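PDB 4K08: methyl-accepting chemotaxis sensory transducer from Anaeromyxobacter dehalogenans, which probably senses small ligands in the periplasm through a PAS-like Cache domain and relays their presence to the chemotaxis machinery. Local coordinates for residues A[8-13]-A[51-56]; A[37-42]-A[131-136]; A[58-61]-A[67-70]; A[94-99]-A[125-130]. All coordinates share one frame; numbering follows the deposited sequence. Where two conformers were deposited one is given.

Interaction 1. Residues A[8-13]-A[51-56]; sequences QAKVRA and RYDGSE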
loop_
_atom_site.group_PDB
_atom_site.type_symbol
_atom_site.label_atom_id
_atom_site.label_comp_id
_atom_site.label_asym_id
_atom_site.label_seq_id
_atom_site.Cartn_x
_atom_site.Cartn_y
_atom_site.Cartn_z
ATOM N N GLN A 8 13.368 0.504 7.663
ATOM C CA GLN A 8 12.885 0.004 6.376
ATOM C C GLN A 8 12.557 -1.461 6.499
ATOM O O GLN A 8 11.590 -1.916 5.908
ATOM C CB GLN A 8 13.912 0.204 5.256
ATOM C CG GLN A 8 13.981 1.621 4.731
ATOM C CD GLN A 8 14.804 1.716 3.455
ATOM O OE1 GLN A 8 15.625 2.613 3.308
ATOM N NE2 GLN A 8 14.571 0.794 2.517
ATOM N N ALA A 9 13.370 -2.201 7.253
ATOM C CA ALA A 9 13.097 -3.612 7.498
ATOM C C ALA A 9 11.786 -3.782 8.259
ATOM O O ALA A 9 11.063 -4.734 8.032
ATOM C CB ALA A 9 14.246 -4.267 8.275
ATOM N N LYS A 10 11.473 -2.873 9.162
ATOM C CA LYS A 10 10.221 -3.014 9.890
ATOM C C LYS A 10 9.004 -2.719 9.009
ATOM O O LYS A 10 7.994 -3.388 9.130
ATOM C CB LYS A 10 10.174 -2.134 11.141
ATOM C CG LYS A 10 8.860 -2.328 11.905
ATOM C CD LYS A 10 8.993 -2.020 13.353
ATOM C CE LYS A 10 7.688 -2.273 14.087
ATOM N NZ LYS A 10 7.774 -1.648 15.452
ATOM N N VAL A 11 9.099 -1.708 8.152
ATOM C CA VAL A 11 8.044 -1.405 7.186
ATOM C C VAL A 11 7.874 -2.609 6.244
ATOM O O VAL A 11 6.755 -3.096 6.017
ATOM C CB VAL A 11 8.362 -0.121 6.405
ATOM C CG1 VAL A 11 7.445 0.037 5.199
ATOM C CG2 VAL A 11 8.231 1.113 7.340
ATOM N N ARG A 12 8.997 -3.116 5.748
ATOM C CA ARG A 12 8.968 -4.253 4.854
ATOM C C ARG A 12 8.279 -5.383 5.574
ATOM O O ARG A 12 7.446 -6.062 5.001
ATOM C CB ARG A 12 10.387 -4.694 4.414
ATOM C CG ARG A 12 10.398 -5.949 3.500
ATOM C CD ARG A 12 11.851 -6.457 3.203
ATOM N NE ARG A 12 12.827 -5.393 3.479
ATOM C CZ ARG A 12 13.966 -5.533 4.180
ATOM N NH1 ARG A 12 14.332 -6.715 4.687
ATOM N NH2 ARG A 12 14.752 -4.469 4.370
ATOM N N ALA A 13 8.617 -5.574 6.839
ATOM C CA ALA A 13 8.041 -6.671 7.610
ATOM C C ALA A 13 6.528 -6.493 7.862
ATOM O O ALA A 13 5.779 -7.485 7.897
ATOM C CB ALA A 13 8.779 -6.826 8.923
ATOM N N ARG A 51 -3.456 -0.222 12.209
ATOM C CA ARG A 51 -2.372 0.762 12.251
ATOM C C ARG A 51 -1.209 0.065 12.943
ATOM O O ARG A 51 -1.415 -0.921 13.639
ATOM C CB ARG A 51 -2.811 2.002 13.057
ATOM C CG ARG A 51 -3.975 2.774 12.422
ATOM C CD ARG A 51 -3.521 3.426 10.970
ATOM N NE ARG A 51 -4.574 4.352 10.562
ATOM C CZ ARG A 51 -5.758 3.941 10.095
ATOM N NH1 ARG A 51 -5.965 2.623 9.899
ATOM N NH2 ARG A 51 -6.721 4.814 9.783
ATOM N N TYR A 52 0.003 0.550 12.773
ATOM C CA TYR A 52 1.094 0.061 13.611
ATOM C C TYR A 52 1.947 1.227 14.069
ATOM O O TYR A 52 1.904 2.329 13.447
ATOM C CB TYR A 52 1.979 -0.979 12.898
ATOM C CG TYR A 52 2.670 -0.532 11.607
ATOM C CD1 TYR A 52 1.986 -0.536 10.381
ATOM C CD2 TYR A 52 4.004 -0.115 11.612
ATOM C CE1 TYR A 52 2.635 -0.143 9.160
ATOM C CE2 TYR A 52 4.642 0.290 10.432
ATOM C CZ TYR A 52 3.952 0.274 9.214
ATOM O OH TYR A 52 4.594 0.680 8.070
ATOM N N ASP A 53 2.710 0.980 15.141
ATOM C CA ASP A 53 3.669 1.975 15.676
ATOM C C ASP A 53 2.941 3.286 15.812
ATOM O O ASP A 53 3.487 4.339 15.438
ATOM C CB ASP A 53 4.916 2.173 14.767
ATOM C CG ASP A 53 5.830 0.925 14.718
ATOM O OD1 ASP A 53 5.667 0.013 15.543
ATOM O OD2 ASP A 53 6.702 0.807 13.833
ATOM N N GLY A 54 1.698 3.223 16.293
ATOM C CA GLY A 54 0.867 4.417 16.451
ATOM C C GLY A 54 -0.024 4.684 15.221
ATOM O O GLY A 54 -1.140 4.160 15.044
ATOM N N SER A 55 0.468 5.486 14.300
ATOM C CA SER A 55 -0.423 5.926 13.247
ATOM C C SER A 55 0.046 5.477 11.839
ATOM O O SER A 55 -0.534 5.890 10.836
ATOM C CB SER A 55 -0.541 7.456 13.345
ATOM O OG SER A 55 0.704 8.002 12.889
ATOM N N GLU A 56 1.063 4.622 11.752
ATOM C CA GLU A 56 1.483 4.135 10.438
ATOM C C GLU A 56 0.364 3.259 9.835
ATOM O O GLU A 56 -0.334 2.496 10.563
ATOM C CB GLU A 56 2.788 3.322 10.480
ATOM C CG GLU A 56 3.927 3.936 11.306
ATOM C CD GLU A 56 4.486 5.271 10.768
ATOM O OE1 GLU A 56 4.138 5.769 9.650
ATOM O OE2 GLU A 56 5.316 5.821 11.513
#

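Interaction 2. Residues A[37-42]-A[131-136]; sequences DEARRA and QPWGWV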
loop_
_atom_site.group_PDB
_atom_site.type_symbol
_atom_site.label_atom_id
_atom_site.label_comp_id
_atom_site.label_asym_id
_atom_site.label_seq_id
_atom_site.Cartn_x
_atom_site.Cartn_y
_atom_site.Cartn_z
ATOM N N ASP A 37 -15.533 -11.467 -3.983
ATOM C CA ASP A 37 -15.954 -10.188 -3.448
ATOM C C ASP A 37 -15.858 -10.205 -1.900
ATOM O O ASP A 37 -15.230 -9.336 -1.330
ATOM C CB ASP A 37 -17.356 -9.822 -3.965
ATOM C CG ASP A 37 -18.027 -8.727 -3.143
ATOM O OD1 ASP A 37 -17.649 -7.549 -3.250
ATOM O OD2 ASP A 37 -18.946 -9.045 -2.362
ATOM N N GLU A 38 -16.451 -11.192 -1.224
ATOM C CA GLU A 38 -16.313 -11.284 0.242
ATOM C C GLU A 38 -14.872 -11.302 0.724
ATOM O O GLU A 38 -14.546 -10.706 1.758
ATOM C CB GLU A 38 -17.032 -12.536 0.810
ATOM C CG GLU A 38 -18.501 -12.347 0.881
ATOM C CD GLU A 38 -19.287 -13.666 1.129
ATOM O OE1 GLU A 38 -18.666 -14.745 1.310
ATOM O OE2 GLU A 38 -20.534 -13.597 1.111
ATOM N N ALA A 39 -14.025 -12.027 -0.003
ATOM C CA ALA A 39 -12.617 -12.140 0.354
ATOM C C ALA A 39 -11.961 -10.731 0.301
ATOM O O ALA A 39 -11.223 -10.339 1.201
ATOM C CB ALA A 39 -11.919 -13.101 -0.606
ATOM N N ARG A 40 -12.208 -10.011 -0.795
ATOM C CA ARG A 40 -11.640 -8.681 -0.983
ATOM C C ARG A 40 -12.151 -7.718 0.084
ATOM O O ARG A 40 -11.367 -6.917 0.647
ATOM C CB ARG A 40 -12.008 -8.142 -2.377
ATOM C CG ARG A 40 -11.191 -8.735 -3.499
ATOM C CD ARG A 40 -11.434 -8.002 -4.846
ATOM N NE ARG A 40 -12.759 -8.242 -5.381
ATOM C CZ ARG A 40 -13.054 -9.266 -6.185
ATOM N NH1 ARG A 40 -12.099 -10.105 -6.555
ATOM N NH2 ARG A 40 -14.289 -9.441 -6.637
ATOM N N ARG A 41 -13.459 -7.772 0.370
ATOM C CA ARG A 41 -14.005 -6.913 1.412
ATOM C C ARG A 41 -13.425 -7.213 2.815
ATOM O O ARG A 41 -13.132 -6.278 3.592
ATOM C CB ARG A 41 -15.547 -6.915 1.393
ATOM C CG ARG A 41 -16.054 -6.236 0.126
ATOM C CD ARG A 41 -17.511 -5.931 0.182
ATOM N NE ARG A 41 -18.304 -7.137 -0.048
ATOM C CZ ARG A 41 -18.895 -7.872 0.908
ATOM N NH1 ARG A 41 -18.790 -7.517 2.186
ATOM N NH2 ARG A 41 -19.612 -8.964 0.577
ATOM N N ALA A 42 -13.225 -8.483 3.134
ATOM C CA ALA A 42 -12.650 -8.865 4.429
ATOM C C ALA A 42 -11.166 -8.356 4.549
ATOM O O ALA A 42 -10.766 -7.817 5.593
ATOM C CB ALA A 42 -12.736 -10.433 4.632
ATOM N N GLN A 131 -1.418 -10.711 -7.104
ATOM C CA GLN A 131 -1.736 -10.693 -8.535
ATOM C C GLN A 131 -3.152 -11.146 -8.862
ATOM O O GLN A 131 -3.792 -10.580 -9.755
ATOM C CB GLN A 131 -0.740 -11.540 -9.342
ATOM C CG GLN A 131 0.561 -10.815 -9.613
ATOM C CD GLN A 131 1.242 -11.310 -10.874
ATOM O OE1 GLN A 131 1.653 -12.469 -10.949
ATOM N NE2 GLN A 131 1.338 -10.439 -11.888
ATOM N N PRO A 132 -3.669 -12.151 -8.148
ATOM C CA PRO A 132 -4.995 -12.583 -8.622
ATOM C C PRO A 132 -6.042 -11.449 -8.582
ATOM O O PRO A 132 -7.042 -11.572 -9.284
ATOM C CB PRO A 132 -5.372 -13.732 -7.656
ATOM C CG PRO A 132 -4.037 -14.275 -7.160
ATOM C CD PRO A 132 -3.109 -13.032 -7.112
ATOM N N TRP A 133 -5.837 -10.374 -7.803
ATOM C CA TRP A 133 -6.834 -9.309 -7.751
ATOM C C TRP A 133 -6.314 -8.024 -8.373
ATOM O O TRP A 133 -7.023 -7.004 -8.402
ATOM C CB TRP A 133 -7.237 -9.007 -6.294
ATOM C CG TRP A 133 -8.002 -10.133 -5.625
ATOM C CD1 TRP A 133 -8.627 -11.200 -6.238
ATOM C CD2 TRP A 133 -8.217 -10.288 -4.213
ATOM N NE1 TRP A 133 -9.210 -12.018 -5.279
ATOM C CE2 TRP A 133 -8.985 -11.476 -4.032
ATOM C CE3 TRP A 133 -7.831 -9.535 -3.077
ATOM C CZ2 TRP A 133 -9.383 -11.932 -2.766
ATOM C CZ3 TRP A 133 -8.223 -9.991 -1.806
ATOM C CH2 TRP A 133 -8.986 -11.204 -1.664
ATOM N N GLY A 134 -5.081 -8.065 -8.858
ATOM C CA GLY A 134 -4.468 -6.886 -9.456
ATOM C C GLY A 134 -4.251 -5.801 -8.391
ATOM O O GLY A 134 -4.376 -4.605 -8.690
ATOM N N TRP A 135 -3.972 -6.204 -7.144
ATOM C CA TRP A 135 -3.742 -5.247 -6.052
ATOM C C TRP A 135 -2.262 -4.936 -5.809
ATOM O O TRP A 135 -1.394 -5.810 -5.950
ATOM C CB TRP A 135 -4.295 -5.797 -4.725
ATOM C CG TRP A 135 -5.752 -5.675 -4.616
ATOM C CD1 TRP A 135 -6.619 -5.256 -5.584
ATOM C CD2 TRP A 135 -6.526 -5.935 -3.463
ATOM N NE1 TRP A 135 -7.905 -5.259 -5.097
ATOM C CE2 TRP A 135 -7.868 -5.661 -3.787
ATOM C CE3 TRP A 135 -6.207 -6.354 -2.158
ATOM C CZ2 TRP A 135 -8.914 -5.822 -2.855
ATOM C CZ3 TRP A 135 -7.232 -6.511 -1.243
ATOM C CH2 TRP A 135 -8.574 -6.258 -1.601
ATOM N N VAL A 136 -2.006 -3.705 -5.381
ATOM C CA VAL A 136 -0.722 -3.334 -4.816
ATOM C C VAL A 136 -1.005 -2.948 -3.371
ATOM O O VAL A 136 -1.899 -2.152 -3.141
ATOM C CB VAL A 136 -0.114 -2.114 -5.553
ATOM C CG1 VAL A 136 1.192 -1.607 -4.845
ATOM C CG2 VAL A 136 0.152 -2.486 -7.034
#

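Interaction 3. Residues A[58-61]-A[67-70]; sequences FWVN and MVMH. With ACT (acetate ion), chain C.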
loop_
_atom_site.group_PDB
_atom_site.type_symbol
_atom_site.label_atom_id
_atom_site.label_comp_id
_atom_site.label_asym_id
_atom_site.label_seq_id
_atom_site.Cartn_x
_atom_site.Cartn_y
_atom_site.Cartn_z
ATOM N N PHE A 58 -1.667 1.267 6.049
ATOM C CA PHE A 58 -1.549 0.535 4.778
ATOM C C PHE A 58 -2.502 1.181 3.775
ATOM O O PHE A 58 -3.523 1.674 4.197
ATOM C CB PHE A 58 -1.972 -0.949 4.949
ATOM C CG PHE A 58 -1.137 -1.712 5.962
ATOM C CD1 PHE A 58 0.121 -2.210 5.622
ATOM C CD2 PHE A 58 -1.595 -1.896 7.272
ATOM C CE1 PHE A 58 0.901 -2.882 6.572
ATOM C CE2 PHE A 58 -0.847 -2.570 8.204
ATOM C CZ PHE A 58 0.415 -3.065 7.860
ATOM N N TRP A 59 -2.234 1.106 2.466
ATOM C CA TRP A 59 -3.242 1.457 1.477
ATOM C C TRP A 59 -3.220 0.374 0.405
ATOM O O TRP A 59 -2.288 -0.410 0.315
ATOM C CB TRP A 59 -2.944 2.831 0.787
ATOM C CG TRP A 59 -1.759 2.710 -0.189
ATOM C CD1 TRP A 59 -1.805 2.370 -1.550
ATOM C CD2 TRP A 59 -0.364 2.867 0.125
ATOM N NE1 TRP A 59 -0.527 2.355 -2.079
ATOM C CE2 TRP A 59 0.378 2.600 -1.082
ATOM C CE3 TRP A 59 0.339 3.190 1.294
ATOM C CZ2 TRP A 59 1.775 2.674 -1.140
ATOM C CZ3 TRP A 59 1.773 3.275 1.228
ATOM C CH2 TRP A 59 2.460 3.014 0.020
ATOM N N VAL A 60 -4.255 0.348 -0.422
ATOM C CA VAL A 60 -4.317 -0.579 -1.515
ATOM C C VAL A 60 -4.657 0.203 -2.777
ATOM O O VAL A 60 -5.612 0.988 -2.793
ATOM C CB VAL A 60 -5.413 -1.657 -1.292
ATOM C CG1 VAL A 60 -5.473 -2.585 -2.559
ATOM C CG2 VAL A 60 -5.157 -2.452 0.016
ATOM N N ASN A 61 -3.882 -0.001 -3.837
ATOM C CA ASN A 61 -4.314 0.476 -5.144
ATOM C C ASN A 61 -4.235 -0.656 -6.167
ATOM O O ASN A 61 -3.639 -1.678 -5.872
ATOM C CB ASN A 61 -3.530 1.728 -5.606
ATOM C CG ASN A 61 -2.040 1.461 -5.830
ATOM O OD1 ASN A 61 -1.214 1.649 -4.926
ATOM N ND2 ASN A 61 -1.689 1.044 -7.049
HETATM N N MSE A 67 -7.125 3.985 -6.996
HETATM C CA MSE A 67 -7.118 3.735 -5.543
HETATM C C MSE A 67 -8.279 2.763 -5.213
HETATM O O MSE A 67 -9.433 2.990 -5.625
HETATM C CB MSE A 67 -7.292 5.005 -4.731
HETATM C CG MSE A 67 -7.103 4.753 -3.228
HETATM SE SE MSE A 67 -5.211 4.307 -2.828
HETATM C CE MSE A 67 -4.398 6.054 -2.947
ATOM N N VAL A 68 -7.948 1.703 -4.473
ATOM C CA VAL A 68 -8.958 0.774 -3.927
ATOM C C VAL A 68 -9.379 1.211 -2.514
ATOM O O VAL A 68 -10.577 1.356 -2.273
ATOM C CB VAL A 68 -8.449 -0.683 -3.898
ATOM C CG1 VAL A 68 -9.519 -1.665 -3.290
ATOM C CG2 VAL A 68 -8.090 -1.145 -5.319
HETATM N N MSE A 69 -8.406 1.423 -1.616
HETATM C CA MSE A 69 -8.662 1.834 -0.229
HETATM C C MSE A 69 -7.467 2.567 0.345
HETATM O O MSE A 69 -6.378 1.988 0.468
HETATM C CB MSE A 69 -8.945 0.606 0.673
HETATM C CG MSE A 69 -9.624 0.922 1.999
HETATM SE SE MSE A 69 -8.358 1.663 3.327
HETATM C CE MSE A 69 -7.153 0.148 3.275
ATOM N N HIS A 70 -7.708 3.823 0.725
ATOM C CA HIS A 70 -6.714 4.636 1.399
ATOM C C HIS A 70 -7.356 5.116 2.704
ATOM O O HIS A 70 -8.372 5.783 2.685
ATOM C CB HIS A 70 -6.249 5.836 0.543
ATOM C CG HIS A 70 -4.933 6.396 0.997
ATOM N ND1 HIS A 70 -4.786 7.085 2.195
ATOM C CD2 HIS A 70 -3.697 6.326 0.445
ATOM C CE1 HIS A 70 -3.516 7.435 2.341
ATOM N NE2 HIS A 70 -2.824 6.960 1.316
HETATM C C ACT C . 0.799 6.745 0.718
HETATM O O ACT C . -0.176 7.018 1.514
HETATM O OXT ACT C . 1.973 6.799 1.168
HETATM C CH3 ACT C . 0.618 6.345 -0.753
#

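Interaction 4. Residues A[94-99]-A[125-130]; sequences QEFVRT and SFVTQY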
loop_
_atom_site.group_PDB
_atom_site.type_symbol
_atom_site.label_atom_id
_atom_site.label_comp_id
_atom_site.label_asym_id
_atom_site.label_seq_id
_atom_site.Cartn_x
_atom_site.Cartn_y
_atom_site.Cartn_z
ATOM N N GLN A 94 2.186 5.286 -10.382
ATOM C CA GLN A 94 2.724 4.636 -11.575
ATOM C C GLN A 94 4.021 3.908 -11.176
ATOM O O GLN A 94 4.230 2.770 -11.597
ATOM C CB GLN A 94 2.905 5.624 -12.771
ATOM C CG GLN A 94 1.756 5.431 -13.839
ATOM C CD GLN A 94 1.385 6.754 -14.547
ATOM O OE1 GLN A 94 0.502 7.524 -14.063
ATOM N NE2 GLN A 94 2.099 7.056 -15.658
ATOM N N GLU A 95 4.850 4.529 -10.333
ATOM C CA GLU A 95 6.109 3.885 -9.959
ATOM C C GLU A 95 5.888 2.637 -9.083
ATOM O O GLU A 95 6.636 1.668 -9.183
ATOM C CB GLU A 95 7.075 4.886 -9.311
ATOM C CG GLU A 95 7.679 5.883 -10.309
ATOM C CD GLU A 95 8.467 5.202 -11.434
ATOM O OE1 GLU A 95 9.481 4.539 -11.112
ATOM O OE2 GLU A 95 8.064 5.305 -12.626
ATOM N N PHE A 96 4.858 2.641 -8.238
ATOM C CA PHE A 96 4.497 1.419 -7.497
ATOM C C PHE A 96 4.154 0.279 -8.465
ATOM O O PHE A 96 4.571 -0.858 -8.282
ATOM C CB PHE A 96 3.262 1.628 -6.612
ATOM C CG PHE A 96 3.435 2.664 -5.531
ATOM C CD1 PHE A 96 4.693 3.060 -5.107
ATOM C CD2 PHE A 96 2.313 3.205 -4.897
ATOM C CE1 PHE A 96 4.827 4.014 -4.099
ATOM C CE2 PHE A 96 2.445 4.169 -3.894
ATOM C CZ PHE A 96 3.702 4.559 -3.488
ATOM N N VAL A 97 3.322 0.596 -9.449
ATOM C CA VAL A 97 2.824 -0.424 -10.374
ATOM C C VAL A 97 3.992 -0.972 -11.198
ATOM O O VAL A 97 4.086 -2.189 -11.380
ATOM C CB VAL A 97 1.655 0.107 -11.278
ATOM C CG1 VAL A 97 1.392 -0.834 -12.553
ATOM C CG2 VAL A 97 0.422 0.316 -10.432
ATOM N N ARG A 98 4.893 -0.090 -11.654
ATOM C CA ARG A 98 6.086 -0.533 -12.404
ATOM C C ARG A 98 6.985 -1.414 -11.551
ATOM O O ARG A 98 7.491 -2.417 -12.008
ATOM C CB ARG A 98 6.911 0.652 -12.925
ATOM C CG ARG A 98 6.297 1.397 -14.102
ATOM C CD ARG A 98 7.360 2.289 -14.792
ATOM N NE ARG A 98 7.068 3.711 -14.634
ATOM C CZ ARG A 98 5.985 4.307 -15.154
ATOM N NH1 ARG A 98 5.773 5.630 -14.947
ATOM N NH2 ARG A 98 5.092 3.569 -15.868
ATOM N N THR A 99 7.159 -1.039 -10.293
ATOM C CA THR A 99 8.002 -1.790 -9.372
ATOM C C THR A 99 7.451 -3.186 -9.108
ATOM O O THR A 99 8.210 -4.154 -9.090
ATOM C CB THR A 99 8.087 -1.058 -8.012
ATOM O OG1 THR A 99 8.621 0.251 -8.229
ATOM C CG2 THR A 99 8.956 -1.829 -7.017
ATOM N N SER A 125 8.376 3.882 1.066
ATOM C CA SER A 125 7.375 2.826 1.235
ATOM C C SER A 125 7.820 1.507 0.634
ATOM O O SER A 125 8.518 1.474 -0.409
ATOM C CB SER A 125 6.047 3.255 0.621
ATOM O OG SER A 125 5.458 4.304 1.378
ATOM N N PHE A 126 7.460 0.415 1.299
ATOM C CA PHE A 126 7.531 -0.894 0.663
ATOM C C PHE A 126 6.168 -1.268 0.053
ATOM O O PHE A 126 5.130 -1.234 0.751
ATOM C CB PHE A 126 7.972 -1.973 1.642
ATOM C CG PHE A 126 8.449 -3.244 0.959
ATOM C CD1 PHE A 126 9.706 -3.285 0.338
ATOM C CD2 PHE A 126 7.642 -4.372 0.918
ATOM C CE1 PHE A 126 10.163 -4.445 -0.292
ATOM C CE2 PHE A 126 8.083 -5.544 0.283
ATOM C CZ PHE A 126 9.347 -5.575 -0.326
ATOM N N VAL A 127 6.175 -1.602 -1.240
ATOM C CA VAL A 127 4.971 -2.070 -1.931
ATOM C C VAL A 127 5.101 -3.509 -2.402
ATOM O O VAL A 127 6.176 -3.981 -2.786
ATOM C CB VAL A 127 4.607 -1.211 -3.137
ATOM C CG1 VAL A 127 4.136 0.178 -2.670
ATOM C CG2 VAL A 127 5.800 -1.158 -4.187
ATOM N N THR A 128 3.981 -4.210 -2.356
ATOM C CA THR A 128 3.948 -5.600 -2.776
ATOM C C THR A 128 2.672 -5.833 -3.579
ATOM O O THR A 128 1.824 -4.960 -3.648
ATOM C CB THR A 128 4.059 -6.538 -1.575
ATOM O OG1 THR A 128 4.309 -7.869 -2.054
ATOM C CG2 THR A 128 2.788 -6.478 -0.744
ATOM N N GLN A 129 2.527 -6.988 -4.216
ATOM C CA GLN A 129 1.343 -7.195 -5.047
ATOM C C GLN A 129 0.611 -8.443 -4.607
ATOM O O GLN A 129 1.206 -9.363 -4.020
ATOM C CB GLN A 129 1.720 -7.335 -6.536
ATOM C CG GLN A 129 2.471 -8.610 -6.809
ATOM C CD GLN A 129 2.911 -8.759 -8.260
ATOM O OE1 GLN A 129 2.451 -8.028 -9.170
ATOM N NE2 GLN A 129 3.797 -9.727 -8.490
ATOM N N TYR A 130 -0.682 -8.469 -4.906
ATOM C CA TYR A 130 -1.442 -9.717 -4.871
ATOM C C TYR A 130 -2.043 -9.889 -6.267
ATOM O O TYR A 130 -3.036 -9.244 -6.614
ATOM C CB TYR A 130 -2.505 -9.700 -3.736
ATOM C CG TYR A 130 -3.267 -11.003 -3.696
ATOM C CD1 TYR A 130 -2.599 -12.216 -3.459
ATOM C CD2 TYR A 130 -4.631 -11.047 -3.966
ATOM C CE1 TYR A 130 -3.282 -13.442 -3.463
ATOM C CE2 TYR A 130 -5.327 -12.269 -3.974
ATOM C CZ TYR A 130 -4.644 -13.459 -3.721
ATOM O OH TYR A 130 -5.337 -14.669 -3.713
#

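Interaction 1. Residues A[8-13]-A[51-56]
The ring of Tyr52 meets Val11 with its hydroxyl end, OH lying 3.7 Å from Val11 CG2. One face of that ring carries Glu56 CB, 3.4 Å above the plane and over the ring centre, while Asp53 OD2 sits at the edge, in plane. Tyrosine and valine cross at about a right angle, and the valine methyls meet the hydroxyl oxygen, not a ring face. With CG wedged between the backbone N and the carbonyl carbon (chi1 59°), the ring is carried toward the helix. The buried hydroxyl is satisfied by Ser139 OG on strand 135-142, a partner that aliphatic Val11 could not replace. In this PAS-like Cache fold the long helix 5-30 packs on the sheet, where Val11 also touches Leu141 and Phe126, and residues 51-56 lead from helix 36-49 toward strand 59-62. The connection is a tight turn: Tyr52 and Glu56 exchange two backbone hydrogen bonds, and Gly54 adopts angles at which a CB would press on the carbonyl O of Asp53. On the solvent side Lys10 and Asp53 reach for each other end-on in a salt bridge. Asp53 OD1 accepts with its syn lone pair from Lys10 NZ, 2.7 Å away, and Lys10 NZ bonds only weakly to Asp53 OD2 at 3.1 Å. An extended lysine suits this position, since its chain covers much of the 10.1 Å that separates Lys10 CA from Asp53 CA.

Interaction 2. Residues A[37-42]-A[131-136]
Arg40 sets CG beside the backbone N, opposite the carbonyl carbon, and bends at chi3 (-70°), a course that lays CG on the face of Trp133, with CB and CD also against Trp135, and carries the guanidinium over the five-membered ring of the same indole. Trp133 has its own CG opposite the carbonyl carbon (chi1 -68°), which places its six-membered ring under Arg40 CG. Trp135 belongs, with Gly134, to a G1 beta bulge opposite Tyr130, where the strands 120-130 and 135-142 of the Cache sheet connect, and Trp133 comes just before it; Gly134, with positive phi, suits the bulge. Arg40 CG stands over the middle of the Trp133 six-membered ring, 3.3 Å from its centroid, in a close CH-pi contact. Further along, Arg40 CZ lies 4.9 Å from the centroid of the five-membered ring, a cation-pi pair. The guanidinium is nevertheless upright, its plane 79° from that of the indole, and presents an edge: Arg40 NH1 is 3.7 Å from Trp133 CD1. Ala39, small enough to let the ring come close, meets its edge with CB 3.5 Å from Trp133 CZ2. Put a leucine in place of Trp133, and the Arg40 guanidinium would probably lose its pi partner and be freer to turn, while Ala39 would lose one of its packing partners. Val22 of helix 5-30 touches both indoles. Trp135 packs against Trp133, one face taking Trp133 CE3 near its rim, and its edge meets the helix backbone in plane, with Trp135 CH2 3.6 Å from Arg40 O.

Interaction 3. Residues A[58-61]-A[67-70]
Val60 and Met69 face each other as a hydrogen-bonded pair in the antiparallel hairpin of strands 59-62 and 67-69, which forms one margin of the Cache sheet. Among the backbone bonds, Val60 N donates to Met69 O at 2.8 Å, and Val60 O in turn accepts from both Met69 N and Val68 N. This double acceptance marks a classic beta bulge, with Val68 and Met69 both opposite Val60, and it shifts the register before the non-hydrogen-bonded pair of Asn61 and Met67. Apolar contact follows the bulge: Val60 CG1 rests 3.8 Å from Val68 CB, two branched side chains that pack compactly by the bulge, and Trp135 covers both. Met67, a selenomethionine, bends at chi2 and chi3 to bring SE obliquely to Trp59, 4.1 Å from Trp59 CD1, a Met-aromatic contact. The rings of Trp59 and His70 lie nearly parallel (17°) but are displaced too far to stack; Trp59 CB is what touches His70 CD2, at 3.6 Å. The bound acetate, probably from the crystallisation liquor, sets its CH3 over the centre of the Trp59 ring. Among the polar contacts, His70 ND1 accepts from Asn73 N, consistent with His70 NE2 being the donor to acetate O (2.7 Å). Tyr57, Tyr110 and Lys123 also bind this anion, so the site may mark the sensor's ligand pocket. Trp59 NE1 bonds within its strand to Asn61 OD1 at 3.0 Å, the oxygen lying in the indole plane.

Interaction 4. Residues A[94-99]-A[125-130]
Phe96 offers a ring face to Val127, whose side chain meets it at about a right angle. Val127 CG1 is the branch that touches, 3.9 Å from the ring centroid and 17° off the normal, a CH-pi contact displaced toward the CG and CD1 side of the ring. The valine achieves this by holding CG1 opposite its carbonyl carbon (chi1 -69°), which turns CG2 to Thr99. There the methyls meet more loosely, with Thr99 CG2 4.3 Å from Val127 CG2. Thr99 suits the place because its methyl faces the sheet while its hydroxyl is spent on the helix: OG1 donates to Glu95 O at 2.6 Å. That carbonyl also accepts from Thr99 N, the two donors arriving from opposite faces of its plane. The Phe96 ring also meets Trp59 and stands edge-to-face with Tyr110, so replacing it by an alanine would probably open a gap beside Val127 and take away a packing partner of Trp59 and Tyr110. Strand alternation sorts the partners, Val127 turning to helix 92-103 while Phe126 and Thr128 face away from it and touch Val15 of helix 5-30. A sheet with helices against both faces results, as in a PAS-like Cache domain, and the side chain of Phe96 comes within about 4 Å of the acetate, which may mark a ligand pocket.

In the fold
Interactions 3 and 4 lie nearest the acetate, their centres about 12 Å apart: Trp59 CZ2 packs 3.8 Å from Val127 CG1, so the residue under the acetate also backs the contact between helix 92-103 and the sheet. Interaction 2 shares that sheet with both. Strand 135-142 runs between strands 59-62 and 120-130, with a probable hydrogen bond from Val136 N to Asn61 O (2.6 Å) and another between Tyr130 N and Trp135 O (2.9 Å). Interactions 1 and 2 attach different parts of the helical layer, their centres about 22 Å apart without touching. Interaction 1 joins interaction 3 through Tyr52 CE1 and Phe58 CZ, at 3.9 Å, and touches interaction 4 where Val11 packs on Phe126.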